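Local coordinates for protein putative dehydratase (Salmonella enterica subsp. enterica serovar Enteritidis, PDB 3TW9) that catalyses, slowly and with magnesium as cofactor, the dehydration of D-gluconate to 2-dehydro-3-deoxy-D-gluconate, probably without a significant role in gluconate breakdown in the cell, at residues 49-54 with 117-122; 91-96 with 122-127; 177-182 with 245-250; 274-279 with 294-299. One frame throughout, in Å; residues are numbered along the deposited sequence.

Contact 1 of 4, residues 49-54 with 117-122; sequences VKIETN and SGVDMA
Val49 lays its branched end over the bare backbone of Gly118, with CG2 coming within 3.6 Å of Gly118 CA, while its CG1 lies against the Gly118 carbonyl. Strand and helix approach closely here: the alpha carbons of Val49 and Gly118 are 4.9 Å apart. Ile51 spans Val119 and, a turn beyond Gly118, Ala122. With CG1 anti to the carbonyl carbon (chi1 -68°) and the chain extended beyond it, CD1 is carried to the helix surface, where it sits 3.7 Å from Ala122 CB and 4.0 Å from Val119 CG1. The axes of strand 49-53 and helix segment 117-122 cross at -51° and come within 7.7 Å of each other. This is the central strand of the three-stranded antiparallel sheet packing on a helix of the N-terminal capping domain of the mandelate racemase/muconate lactonizing enzyme family. Ile77 of helix 70-85 also meets Val49, and Met81 and Leu85 of that helix reach Val119. No hydrogen bond joins the two segments; methyl groups pack against one another and against the helix backbone, so the fit of this buried layer depends on shape and exclusion of water rather than on directional bonds.

Contact 2 of 4, residues 91-96 with 122-127; sequences TRIEDI and ALWDIK
Ile93 holds CG1 anti to its carbonyl carbon (chi1 -60°) and runs on extended, which drives CD1 onto the indole of Trp124; Lys127 starts extended and then bends at chi3 and chi4 (-75° and -83°), turning its amine back to the carbonyl of Thr91. The setting is a helix-helix contact in the N-terminal capping domain of the enolase-like fold, where the start of helix 93-101 meets helix 110-131. Over the five-membered ring of Trp124, Ile93 CD1 makes a CH-pi contact, 3.6 Å from the centroid and nearly on the ring normal, while Ile93 CG2 lies 3.6 Å from Trp124 NE1. The indole N-H itself is engaged by Thr331 OG1. Beside the ring, Ile93 and Leu123 lie alongside, running in opposing directions, CG1 to CB 3.9 Å, and Leu123 CD1 touches both CG2 and CD1 of Ile96, 3.8 Å from each. The buried amine has two acceptors: besides Thr91 O, it bonds to Asp137 O of the second subunit, whose Leu138 packs on Trp124, so this corner of the domain lies at the interface with a second subunit. Lys127 NZ meets Thr91 O at 2.8 Å, in the carbonyl plane and on a lone pair.

Contact 3 of 4, residues 177-182 with 245-250; sequences RCQMGM and FIHDVH
Hydrogen bonds dominate the meeting of Cys178 and Gln179 with 245-250, where two neighbouring parallel strands of the enolase-type beta/alpha barrel end. The backbone bond Cys178 N to Ile246 O is nearly straight at 169° and keeps Arg177 paired with Ile246. Beyond it side chains take over the strand pairing. His247 ND1 donates to Cys178 O at 2.8 Å, the oxygen lying in the imidazole plane, and the other ring nitrogen, NE2, is hydrogen-bonded to Tyr224 OH, so both ring nitrogens are engaged. Gln179, folded back at chi2 (-68°), presents its amide to the backbone of Asp248: OE1 accepts from Asp248 N through a lone pair in the carbonyl plane, at 2.8 Å, and NE2 gives a more bent bond to Asp248 O at 3.0 Å. The amide lies almost parallel to the His247 ring, 8° between planes. This double grip probably helps to fix the main chain of Asp248, a magnesium ligand.

Electrostatic contact is looser. Arg177 NH1 stands 3.7 Å from Asp248 OD2, a long salt bridge; the guanidinium's stronger partner is Asp154. Its positive charge may ease the closeness of Asp248 to Glu274, another magnesium ligand.

A sulfur-aromatic contact adds to these: Cys178 SG approaches the Phe245 ring obliquely, 3.5 Å from CD1.

Contact 4 of 4, residues 274-279 with 294-299; sequences EDPVAP and TPISMG
The carboxylate of Asp275 turns its OD1 toward the backbone of the neighbouring strand end: Gly299 N reaches that oxygen on its syn side at 3.2 Å, 28° out of the carboxylate plane, and Met298 CA lies against the same oxygen. The carboxylate of Glu274 is directed past Ser297 to Arg321; CG anti to the backbone N (chi1 -177°) and an extended chain carry it there, so that only its CB and CG methylenes touch Ser297 OG, each at 3.3 Å. That hydroxyl is buried without a hydrogen-bonding partner. Between the two segments, Asp275 N donates to Ser297 O at 2.8 Å, and the same oxygen receives a CA-H...O contact from Glu274.

Beyond this polar seam the packing is mainly apolar. Met298 starts out pointing away from 274-279 but doubles back through bends at chi2 and chi3, bringing SD to 3.7 Å from Pro276 CD and CE to 3.8 Å from Val277 CG2. CE also lies 3.3 Å from Val277 O. The proline ring has a second neighbour in Ile296, whose CG2 faces its CG; Leu285 of helix 285-291 covers both Val277 and Met298.

Adjacent parallel strands thus end side by side at the mouth of the enolase-superfamily barrel, where Glu274, salt-bridged to Arg321, binds magnesium together with Asp248 and Glu300.

How the contacts relate
All four contacts are largely buried, yet they illustrate how chemistry follows place in a fold. The touching residues of contacts 1 and 4 are all buried; contacts 2 and 3 include partly exposed ones (Thr91; Arg177 and Gln179). Contacts 1 and 2 belong to the N-terminal capping domain and share helix 110-131, packed by a sheet and by another helix. Contact 1 lacks hydrogen bonds, whereas contact 2 adds a lysine amine and reaches the second subunit. Contacts 3 and 4 lie in the barrel, across the chain's centre, joined by strand 272-274. Backbone, imidazole and amide bonds in contact 3, backbone and one carboxylate bond in contact 4, surround two magnesium ligands, Asp248 and Glu274.

Contact 1 of 4, residues 49-54 with 117-122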
loop_
_atom_site.group_PDB
_atom_site.type_symbol
_atom_site.label_atom_id
_atom_site.label_comp_id
_atom_site.label_asym_id
_atom_site.label_seq_id
_atom_site.Cartn_x
_atom_site.Cartn_y
_atom_site.Cartn_z
ATOM N N VAL C 49 -16.237 17.925 5.951
ATOM C CA VAL C 49 -16.334 17.495 7.346
ATOM C C VAL C 49 -15.280 18.180 8.197
ATOM O O VAL C 49 -14.106 18.166 7.837
ATOM C CB VAL C 49 -16.166 15.926 7.467
ATOM C CG1 VAL C 49 -15.957 15.454 8.920
ATOM C CG2 VAL C 49 -17.382 15.226 6.896
ATOM N N LYS C 50 -15.711 18.739 9.340
ATOM C CA LYS C 50 -14.785 19.244 10.365
ATOM C C LYS C 50 -14.883 18.388 11.600
ATOM O O LYS C 50 -15.972 18.221 12.166
ATOM C CB LYS C 50 -15.091 20.699 10.713
ATOM C CG LYS C 50 -14.152 21.327 11.757
ATOM C CD LYS C 50 -14.380 22.816 11.781
ATOM C CE LYS C 50 -13.403 23.540 12.659
ATOM N NZ LYS C 50 -13.628 25.003 12.458
ATOM N N ILE C 51 -13.751 17.842 12.030
ATOM C CA ILE C 51 -13.699 17.027 13.232
ATOM C C ILE C 51 -12.968 17.803 14.321
ATOM O O ILE C 51 -11.793 18.113 14.169
ATOM C CB ILE C 51 -12.983 15.664 12.973
ATOM C CG1 ILE C 51 -13.833 14.789 12.037
ATOM C CG2 ILE C 51 -12.730 14.915 14.284
ATOM C CD1 ILE C 51 -13.282 13.402 11.839
ATOM N N GLU C 52 -13.672 18.111 15.405
ATOM C CA GLU C 52 -13.056 18.805 16.530
ATOM C C GLU C 52 -12.546 17.822 17.580
ATOM O O GLU C 52 -13.065 16.712 17.729
ATOM C CB GLU C 52 -14.025 19.817 17.152
ATOM C CG GLU C 52 -14.260 21.045 16.280
ATOM C CD GLU C 52 -15.301 21.982 16.855
ATOM O OE1 GLU C 52 -16.150 21.518 17.644
ATOM O OE2 GLU C 52 -15.266 23.182 16.514
ATOM N N THR C 53 -11.513 18.228 18.304
ATOM C CA THR C 53 -10.986 17.375 19.353
ATOM C C THR C 53 -11.070 18.066 20.715
ATOM O O THR C 53 -11.496 19.227 20.810
ATOM C CB THR C 53 -9.533 17.005 19.106
ATOM O OG1 THR C 53 -8.722 18.173 19.267
ATOM C CG2 THR C 53 -9.351 16.413 17.702
ATOM N N ASN C 54 -10.648 17.347 21.754
ATOM C CA ASN C 54 -10.551 17.913 23.106
ATOM C C ASN C 54 -9.242 18.663 23.367
ATOM O O ASN C 54 -8.959 19.042 24.494
ATOM C CB ASN C 54 -10.804 16.837 24.181
ATOM C CG ASN C 54 -9.770 15.724 24.173
ATOM O OD1 ASN C 54 -9.061 15.515 23.192
ATOM N ND2 ASN C 54 -9.704 14.979 25.269
ATOM N N SER C 117 -14.877 9.291 3.791
ATOM C CA SER C 117 -13.777 10.148 3.330
ATOM C C SER C 117 -13.711 11.455 4.108
ATOM O O SER C 117 -12.630 11.904 4.448
ATOM C CB SER C 117 -13.963 10.486 1.883
ATOM O OG SER C 117 -12.964 11.413 1.485
ATOM N N GLY C 118 -14.864 12.064 4.385
ATOM C CA GLY C 118 -14.849 13.304 5.175
ATOM C C GLY C 118 -14.119 13.094 6.486
ATOM O O GLY C 118 -13.243 13.881 6.868
ATOM N N VAL C 119 -14.455 12.009 7.159
ATOM C CA VAL C 119 -13.839 11.616 8.391
ATOM C C VAL C 119 -12.368 11.227 8.221
ATOM O O VAL C 119 -11.512 11.733 8.934
ATOM C CB VAL C 119 -14.649 10.435 9.013
ATOM C CG1 VAL C 119 -13.931 9.825 10.192
ATOM C CG2 VAL C 119 -16.075 10.889 9.383
ATOM N N ASP C 120 -12.076 10.335 7.262
ATOM C CA ASP C 120 -10.724 9.823 7.075
ATOM C C ASP C 120 -9.721 10.943 6.787
ATOM O O ASP C 120 -8.641 11.005 7.404
ATOM C CB ASP C 120 -10.711 8.788 5.940
ATOM C CG ASP C 120 -9.359 8.160 5.748
ATOM O OD1 ASP C 120 -8.982 7.317 6.574
ATOM O OD2 ASP C 120 -8.665 8.558 4.784
ATOM N N MET C 121 -10.080 11.809 5.852
ATOM C CA MET C 121 -9.220 12.937 5.472
ATOM C C MET C 121 -9.002 13.875 6.674
ATOM O O MET C 121 -7.873 14.303 6.923
ATOM C CB MET C 121 -9.807 13.727 4.307
ATOM C CG MET C 121 -9.828 13.038 2.972
ATOM S SD MET C 121 -10.124 14.284 1.737
ATOM C CE MET C 121 -10.377 13.240 0.309
ATOM N N ALA C 122 -10.073 14.170 7.420
ATOM C CA ALA C 122 -9.959 15.021 8.629
ATOM C C ALA C 122 -9.007 14.418 9.633
ATOM O O ALA C 122 -8.209 15.114 10.220
ATOM C CB ALA C 122 -11.317 15.240 9.266
#

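Contact 2 of 4, residues 91-96 with 122-127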
loop_
_atom_site.group_PDB
_atom_site.type_symbol
_atom_site.label_atom_id
_atom_site.label_comp_id
_atom_site.label_asym_id
_atom_site.label_seq_id
_atom_site.Cartn_x
_atom_site.Cartn_y
_atom_site.Cartn_z
ATOM N N THR C 91 -6.275 9.201 16.598
ATOM C CA THR C 91 -4.987 8.745 16.070
ATOM C C THR C 91 -5.105 7.362 15.376
ATOM O O THR C 91 -4.231 6.989 14.581
ATOM C CB THR C 91 -3.867 8.763 17.128
ATOM O OG1 THR C 91 -4.074 7.716 18.073
ATOM C CG2 THR C 91 -3.813 10.132 17.862
ATOM N N ARG C 92 -6.187 6.634 15.687
ATOM C CA ARG C 92 -6.447 5.284 15.147
ATOM C C ARG C 92 -7.163 5.329 13.809
ATOM O O ARG C 92 -8.281 4.871 13.669
ATOM C CB ARG C 92 -7.211 4.427 16.171
ATOM C CG ARG C 92 -6.486 4.339 17.541
ATOM C CD ARG C 92 -7.050 3.299 18.473
ATOM N NE ARG C 92 -6.945 1.935 17.929
ATOM C CZ ARG C 92 -7.423 0.856 18.526
ATOM N NH1 ARG C 92 -8.043 0.980 19.696
ATOM N NH2 ARG C 92 -7.286 -0.341 17.955
ATOM N N ILE C 93 -6.505 5.901 12.811
ATOM C CA ILE C 93 -7.139 6.161 11.525
ATOM C C ILE C 93 -7.668 4.912 10.860
ATOM O O ILE C 93 -8.851 4.857 10.472
ATOM C CB ILE C 93 -6.188 6.908 10.566
ATOM C CG1 ILE C 93 -5.779 8.266 11.187
ATOM C CG2 ILE C 93 -6.864 7.162 9.233
ATOM C CD1 ILE C 93 -5.133 9.238 10.160
ATOM N N GLU C 94 -6.805 3.910 10.768
ATOM C CA GLU C 94 -7.134 2.642 10.105
ATOM C C GLU C 94 -8.252 1.913 10.851
ATOM O O GLU C 94 -9.172 1.408 10.236
ATOM C CB GLU C 94 -5.887 1.764 10.045
ATOM C CG GLU C 94 -6.080 0.508 9.194
ATOM C CD GLU C 94 -6.261 0.819 7.703
ATOM O OE1 GLU C 94 -5.405 1.534 7.156
ATOM O OE2 GLU C 94 -7.235 0.340 7.088
ATOM N N ASP C 95 -8.182 1.903 12.180
ATOM C CA ASP C 95 -9.197 1.183 12.970
ATOM C C ASP C 95 -10.554 1.833 12.802
ATOM O O ASP C 95 -11.569 1.140 12.670
ATOM C CB ASP C 95 -8.833 1.115 14.453
ATOM C CG ASP C 95 -9.818 0.259 15.256
ATOM O OD1 ASP C 95 -9.742 -0.984 15.142
ATOM O OD2 ASP C 95 -10.658 0.836 15.996
ATOM N N ILE C 96 -10.568 3.168 12.806
ATOM C CA ILE C 96 -11.767 3.927 12.521
ATOM C C ILE C 96 -12.282 3.671 11.098
ATOM O O ILE C 96 -13.484 3.525 10.899
ATOM C CB ILE C 96 -11.537 5.442 12.766
ATOM C CG1 ILE C 96 -11.610 5.717 14.273
ATOM C CG2 ILE C 96 -12.552 6.285 12.004
ATOM C CD1 ILE C 96 -11.134 7.119 14.705
ATOM N N ALA C 122 -10.073 14.170 7.420
ATOM C CA ALA C 122 -9.959 15.021 8.629
ATOM C C ALA C 122 -9.007 14.418 9.633
ATOM O O ALA C 122 -8.209 15.114 10.220
ATOM C CB ALA C 122 -11.317 15.240 9.266
ATOM N N LEU C 123 -9.067 13.096 9.809
ATOM C CA LEU C 123 -8.155 12.423 10.743
ATOM C C LEU C 123 -6.695 12.493 10.294
ATOM O O LEU C 123 -5.804 12.683 11.127
ATOM C CB LEU C 123 -8.554 10.957 10.964
ATOM C CG LEU C 123 -9.934 10.747 11.595
ATOM C CD1 LEU C 123 -10.256 9.267 11.717
ATOM C CD2 LEU C 123 -10.047 11.400 12.974
ATOM N N TRP C 124 -6.459 12.361 8.987
ATOM C CA TRP C 124 -5.099 12.517 8.436
ATOM C C TRP C 124 -4.586 13.941 8.678
ATOM O O TRP C 124 -3.433 14.121 9.047
ATOM C CB TRP C 124 -5.048 12.153 6.943
ATOM C CG TRP C 124 -4.891 10.667 6.727
ATOM C CD1 TRP C 124 -5.857 9.792 6.300
ATOM C CD2 TRP C 124 -3.710 9.881 6.972
ATOM N NE1 TRP C 124 -5.342 8.516 6.237
ATOM C CE2 TRP C 124 -4.029 8.542 6.660
ATOM C CE3 TRP C 124 -2.410 10.183 7.421
ATOM C CZ2 TRP C 124 -3.090 7.491 6.793
ATOM C CZ3 TRP C 124 -1.473 9.140 7.549
ATOM C CH2 TRP C 124 -1.824 7.812 7.229
ATOM N N ASP C 125 -5.467 14.922 8.464
ATOM C CA ASP C 125 -5.204 16.337 8.777
ATOM C C ASP C 125 -4.777 16.478 10.252
ATOM O O ASP C 125 -3.719 17.033 10.535
ATOM C CB ASP C 125 -6.479 17.160 8.481
ATOM C CG ASP C 125 -6.233 18.673 8.375
ATOM O OD1 ASP C 125 -5.112 19.097 8.046
ATOM O OD2 ASP C 125 -7.211 19.423 8.577
ATOM N N ILE C 126 -5.589 15.933 11.167
ATOM C CA ILE C 126 -5.284 15.913 12.584
ATOM C C ILE C 126 -3.926 15.281 12.863
ATOM O O ILE C 126 -3.115 15.867 13.574
ATOM C CB ILE C 126 -6.426 15.275 13.425
ATOM C CG1 ILE C 126 -7.605 16.243 13.537
ATOM C CG2 ILE C 126 -5.962 14.885 14.833
ATOM C CD1 ILE C 126 -8.939 15.506 13.741
ATOM N N LYS C 127 -3.650 14.118 12.262
ATOM C CA LYS C 127 -2.357 13.447 12.459
ATOM C C LYS C 127 -1.162 14.309 11.990
ATOM O O LYS C 127 -0.136 14.367 12.671
ATOM C CB LYS C 127 -2.345 12.068 11.761
ATOM C CG LYS C 127 -1.157 11.150 12.179
ATOM C CD LYS C 127 -1.342 9.715 11.669
ATOM C CE LYS C 127 -2.398 8.925 12.480
ATOM N NZ LYS C 127 -1.886 8.321 13.738
#

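Contact 3 of 4, residues 177-182 with 245-250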
loop_
_atom_site.group_PDB
_atom_site.type_symbol
_atom_site.label_atom_id
_atom_site.label_comp_id
_atom_site.label_asym_id
_atom_site.label_seq_id
_atom_site.Cartn_x
_atom_site.Cartn_y
_atom_site.Cartn_z
ATOM N N ARG C 177 -6.517 18.404 -21.847
ATOM C CA ARG C 177 -7.635 17.601 -22.330
ATOM C C ARG C 177 -8.248 18.282 -23.528
ATOM O O ARG C 177 -8.538 19.478 -23.459
ATOM C CB ARG C 177 -8.698 17.481 -21.261
ATOM C CG ARG C 177 -9.828 16.510 -21.681
ATOM C CD ARG C 177 -10.871 16.384 -20.600
ATOM N NE ARG C 177 -11.919 17.387 -20.764
ATOM C CZ ARG C 177 -13.133 17.292 -20.235
ATOM N NH1 ARG C 177 -13.449 16.235 -19.487
ATOM N NH2 ARG C 177 -14.027 18.255 -20.451
ATOM N N CYS C 178 -8.454 17.514 -24.599
ATOM C CA CYS C 178 -8.994 18.014 -25.865
ATOM C C CYS C 178 -10.237 17.241 -26.224
ATOM O O CYS C 178 -10.195 16.011 -26.363
ATOM C CB CYS C 178 -7.983 17.841 -26.996
ATOM S SG CYS C 178 -6.368 18.521 -26.609
ATOM N N GLN C 179 -11.341 17.968 -26.352
ATOM C CA GLN C 179 -12.634 17.397 -26.733
ATOM C C GLN C 179 -13.186 18.111 -27.974
ATOM O O GLN C 179 -12.701 19.193 -28.358
ATOM C CB GLN C 179 -13.640 17.486 -25.572
ATOM C CG GLN C 179 -13.165 16.933 -24.184
ATOM C CD GLN C 179 -12.962 15.411 -24.138
ATOM O OE1 GLN C 179 -11.933 14.946 -23.664
ATOM N NE2 GLN C 179 -13.938 14.650 -24.617
ATOM N N MET C 180 -14.204 17.508 -28.595
ATOM C CA MET C 180 -14.936 18.126 -29.713
ATOM C C MET C 180 -15.586 19.403 -29.200
ATOM O O MET C 180 -15.757 19.572 -27.989
ATOM C CB MET C 180 -16.056 17.194 -30.210
ATOM C CG MET C 180 -15.614 15.846 -30.806
ATOM S SD MET C 180 -14.628 15.931 -32.310
ATOM C CE MET C 180 -15.714 16.830 -33.422
ATOM N N GLY C 181 -15.966 20.293 -30.115
ATOM C CA GLY C 181 -16.774 21.455 -29.736
ATOM C C GLY C 181 -18.100 21.009 -29.143
ATOM O O GLY C 181 -18.678 20.013 -29.584
ATOM N N MET C 182 -18.572 21.739 -28.136
ATOM C CA MET C 182 -19.790 21.389 -27.397
ATOM C C MET C 182 -21.058 21.694 -28.196
ATOM O O MET C 182 -21.094 22.643 -28.982
ATOM C CB MET C 182 -19.822 22.127 -26.052
ATOM C CG MET C 182 -18.575 21.906 -25.183
ATOM S SD MET C 182 -18.543 22.834 -23.630
ATOM C CE MET C 182 -18.394 24.541 -24.179
ATOM N N PHE C 245 -1.667 15.286 -24.972
ATOM C CA PHE C 245 -3.120 15.324 -25.172
ATOM C C PHE C 245 -3.820 14.222 -24.402
ATOM O O PHE C 245 -3.364 13.077 -24.400
ATOM C CB PHE C 245 -3.476 15.104 -26.643
ATOM C CG PHE C 245 -3.151 16.257 -27.552
ATOM C CD1 PHE C 245 -2.998 17.554 -27.050
ATOM C CD2 PHE C 245 -3.070 16.052 -28.925
ATOM C CE1 PHE C 245 -2.725 18.615 -27.903
ATOM C CE2 PHE C 245 -2.789 17.119 -29.795
ATOM C CZ PHE C 245 -2.624 18.403 -29.261
ATOM N N ILE C 246 -4.897 14.605 -23.728
ATOM C CA ILE C 246 -5.836 13.667 -23.111
ATOM C C ILE C 246 -7.195 13.779 -23.788
ATOM O O ILE C 246 -7.642 14.867 -24.129
ATOM C CB ILE C 246 -5.926 13.943 -21.594
ATOM C CG1 ILE C 246 -4.690 13.341 -20.930
ATOM C CG2 ILE C 246 -7.263 13.421 -20.958
ATOM C CD1 ILE C 246 -4.406 13.895 -19.656
ATOM N N HIS C 247 -7.846 12.642 -24.014
ATOM C CA HIS C 247 -9.199 12.663 -24.527
ATOM C C HIS C 247 -10.062 11.781 -23.656
ATOM O O HIS C 247 -9.692 10.644 -23.375
ATOM C CB HIS C 247 -9.284 12.192 -25.990
ATOM C CG HIS C 247 -10.678 12.255 -26.534
ATOM N ND1 HIS C 247 -11.303 13.454 -26.808
ATOM C CD2 HIS C 247 -11.602 11.289 -26.753
ATOM C CE1 HIS C 247 -12.533 13.222 -27.235
ATOM N NE2 HIS C 247 -12.744 11.915 -27.202
ATOM N N ASP C 248 -11.219 12.300 -23.275
ATOM C CA ASP C 248 -12.165 11.573 -22.428
ATOM C C ASP C 248 -13.342 11.055 -23.253
ATOM O O ASP C 248 -14.184 11.816 -23.739
ATOM C CB ASP C 248 -12.645 12.544 -21.314
ATOM C CG ASP C 248 -13.380 11.857 -20.182
ATOM O OD1 ASP C 248 -13.536 10.622 -20.221
ATOM O OD2 ASP C 248 -13.794 12.562 -19.226
ATOM N N VAL C 249 -13.422 9.736 -23.398
ATOM C CA VAL C 249 -14.593 9.085 -24.016
ATOM C C VAL C 249 -15.848 9.189 -23.114
ATOM O O VAL C 249 -16.967 9.246 -23.620
ATOM C CB VAL C 249 -14.272 7.601 -24.315
ATOM C CG1 VAL C 249 -15.453 6.884 -24.956
ATOM C CG2 VAL C 249 -13.055 7.510 -25.221
ATOM N N HIS C 250 -15.633 9.173 -21.792
ATOM C CA HIS C 250 -16.669 9.391 -20.772
ATOM C C HIS C 250 -17.831 8.451 -20.971
ATOM O O HIS C 250 -18.977 8.882 -20.959
ATOM C CB HIS C 250 -17.158 10.855 -20.810
ATOM C CG HIS C 250 -17.598 11.398 -19.486
ATOM N ND1 HIS C 250 -18.874 11.228 -18.995
ATOM C CD2 HIS C 250 -16.927 12.107 -18.546
ATOM C CE1 HIS C 250 -18.970 11.810 -17.812
ATOM N NE2 HIS C 250 -17.803 12.354 -17.517
#

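Contact 4 of 4, residues 274-279 with 294-299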
loop_
_atom_site.group_PDB
_atom_site.type_symbol
_atom_site.label_atom_id
_atom_site.label_comp_id
_atom_site.label_asym_id
_atom_site.label_seq_id
_atom_site.Cartn_x
_atom_site.Cartn_y
_atom_site.Cartn_z
ATOM N N GLU C 274 -9.461 8.209 -21.947
ATOM C CA GLU C 274 -10.115 8.092 -20.651
ATOM C C GLU C 274 -11.534 7.543 -20.724
ATOM O O GLU C 274 -12.314 7.896 -21.617
ATOM C CB GLU C 274 -10.138 9.459 -19.958
ATOM C CG GLU C 274 -10.743 9.394 -18.570
ATOM C CD GLU C 274 -10.951 10.733 -17.979
ATOM O OE1 GLU C 274 -10.471 11.696 -18.587
ATOM O OE2 GLU C 274 -11.571 10.806 -16.891
ATOM N N ASP C 275 -11.852 6.710 -19.734
ATOM C CA ASP C 275 -13.173 6.034 -19.627
ATOM C C ASP C 275 -13.723 5.516 -20.937
ATOM O O ASP C 275 -14.827 5.889 -21.343
ATOM C CB ASP C 275 -14.179 6.906 -18.884
ATOM C CG ASP C 275 -13.791 7.139 -17.468
ATOM O OD1 ASP C 275 -12.744 6.613 -17.017
ATOM O OD2 ASP C 275 -14.510 7.909 -16.766
ATOM N N PRO C 276 -12.956 4.623 -21.618
ATOM C CA PRO C 276 -13.477 4.062 -22.847
ATOM C C PRO C 276 -14.717 3.165 -22.603
ATOM O O PRO C 276 -15.485 2.914 -23.525
ATOM C CB PRO C 276 -12.301 3.224 -23.381
ATOM C CG PRO C 276 -11.472 2.900 -22.191
ATOM C CD PRO C 276 -11.586 4.139 -21.333
ATOM N N VAL C 277 -14.866 2.664 -21.380
ATOM C CA VAL C 277 -16.065 1.887 -21.027
ATOM C C VAL C 277 -16.655 2.405 -19.732
ATOM O O VAL C 277 -15.952 3.010 -18.915
ATOM C CB VAL C 277 -15.805 0.345 -20.936
ATOM C CG1 VAL C 277 -15.335 -0.177 -22.269
ATOM C CG2 VAL C 277 -14.773 -0.026 -19.825
ATOM N N ALA C 278 -17.942 2.144 -19.549
ATOM C CA ALA C 278 -18.623 2.294 -18.260
ATOM C C ALA C 278 -18.082 1.274 -17.236
ATOM O O ALA C 278 -17.588 0.201 -17.623
ATOM C CB ALA C 278 -20.117 2.059 -18.475
ATOM N N PRO C 279 -18.196 1.571 -15.922
ATOM C CA PRO C 279 -17.802 0.604 -14.902
ATOM C C PRO C 279 -18.529 -0.731 -15.058
ATOM O O PRO C 279 -17.938 -1.799 -14.830
ATOM C CB PRO C 279 -18.263 1.233 -13.602
ATOM C CG PRO C 279 -18.364 2.656 -13.879
ATOM C CD PRO C 279 -18.691 2.828 -15.313
ATOM N N THR C 294 -2.822 2.351 -27.229
ATOM C CA THR C 294 -3.142 3.714 -26.716
ATOM C C THR C 294 -3.277 3.631 -25.195
ATOM O O THR C 294 -3.995 2.761 -24.722
ATOM C CB THR C 294 -4.453 4.225 -27.332
ATOM O OG1 THR C 294 -4.232 4.463 -28.733
ATOM C CG2 THR C 294 -4.916 5.494 -26.652
ATOM N N PRO C 295 -2.582 4.511 -24.412
ATOM C CA PRO C 295 -2.677 4.402 -22.957
ATOM C C PRO C 295 -4.101 4.672 -22.500
ATOM O O PRO C 295 -4.811 5.476 -23.107
ATOM C CB PRO C 295 -1.760 5.522 -22.436
ATOM C CG PRO C 295 -0.850 5.807 -23.627
ATOM C CD PRO C 295 -1.712 5.632 -24.815
ATOM N N ILE C 296 -4.524 3.933 -21.480
ATOM C CA ILE C 296 -5.925 3.949 -21.064
ATOM C C ILE C 296 -6.013 4.367 -19.626
ATOM O O ILE C 296 -5.254 3.865 -18.804
ATOM C CB ILE C 296 -6.552 2.529 -21.155
ATOM C CG1 ILE C 296 -6.629 2.028 -22.598
ATOM C CG2 ILE C 296 -7.952 2.480 -20.483
ATOM C CD1 ILE C 296 -7.421 2.945 -23.592
ATOM N N SER C 297 -6.937 5.267 -19.318
ATOM C CA SER C 297 -7.305 5.524 -17.932
ATOM C C SER C 297 -8.798 5.205 -17.682
ATOM O O SER C 297 -9.662 5.312 -18.581
ATOM C CB SER C 297 -6.976 6.961 -17.510
ATOM O OG SER C 297 -7.890 7.852 -18.101
ATOM N N MET C 298 -9.078 4.835 -16.435
ATOM C CA MET C 298 -10.405 4.401 -16.047
ATOM C C MET C 298 -10.584 4.808 -14.617
ATOM O O MET C 298 -9.649 4.742 -13.817
ATOM C CB MET C 298 -10.510 2.853 -16.094
ATOM C CG MET C 298 -10.859 2.248 -17.429
ATOM S SD MET C 298 -12.477 2.706 -18.095
ATOM C CE MET C 298 -13.574 2.004 -16.818
ATOM N N GLY C 299 -11.809 5.171 -14.260
ATOM C CA GLY C 299 -12.159 4.988 -12.874
ATOM C C GLY C 299 -12.735 6.107 -12.043
ATOM O O GLY C 299 -12.974 5.908 -10.848
#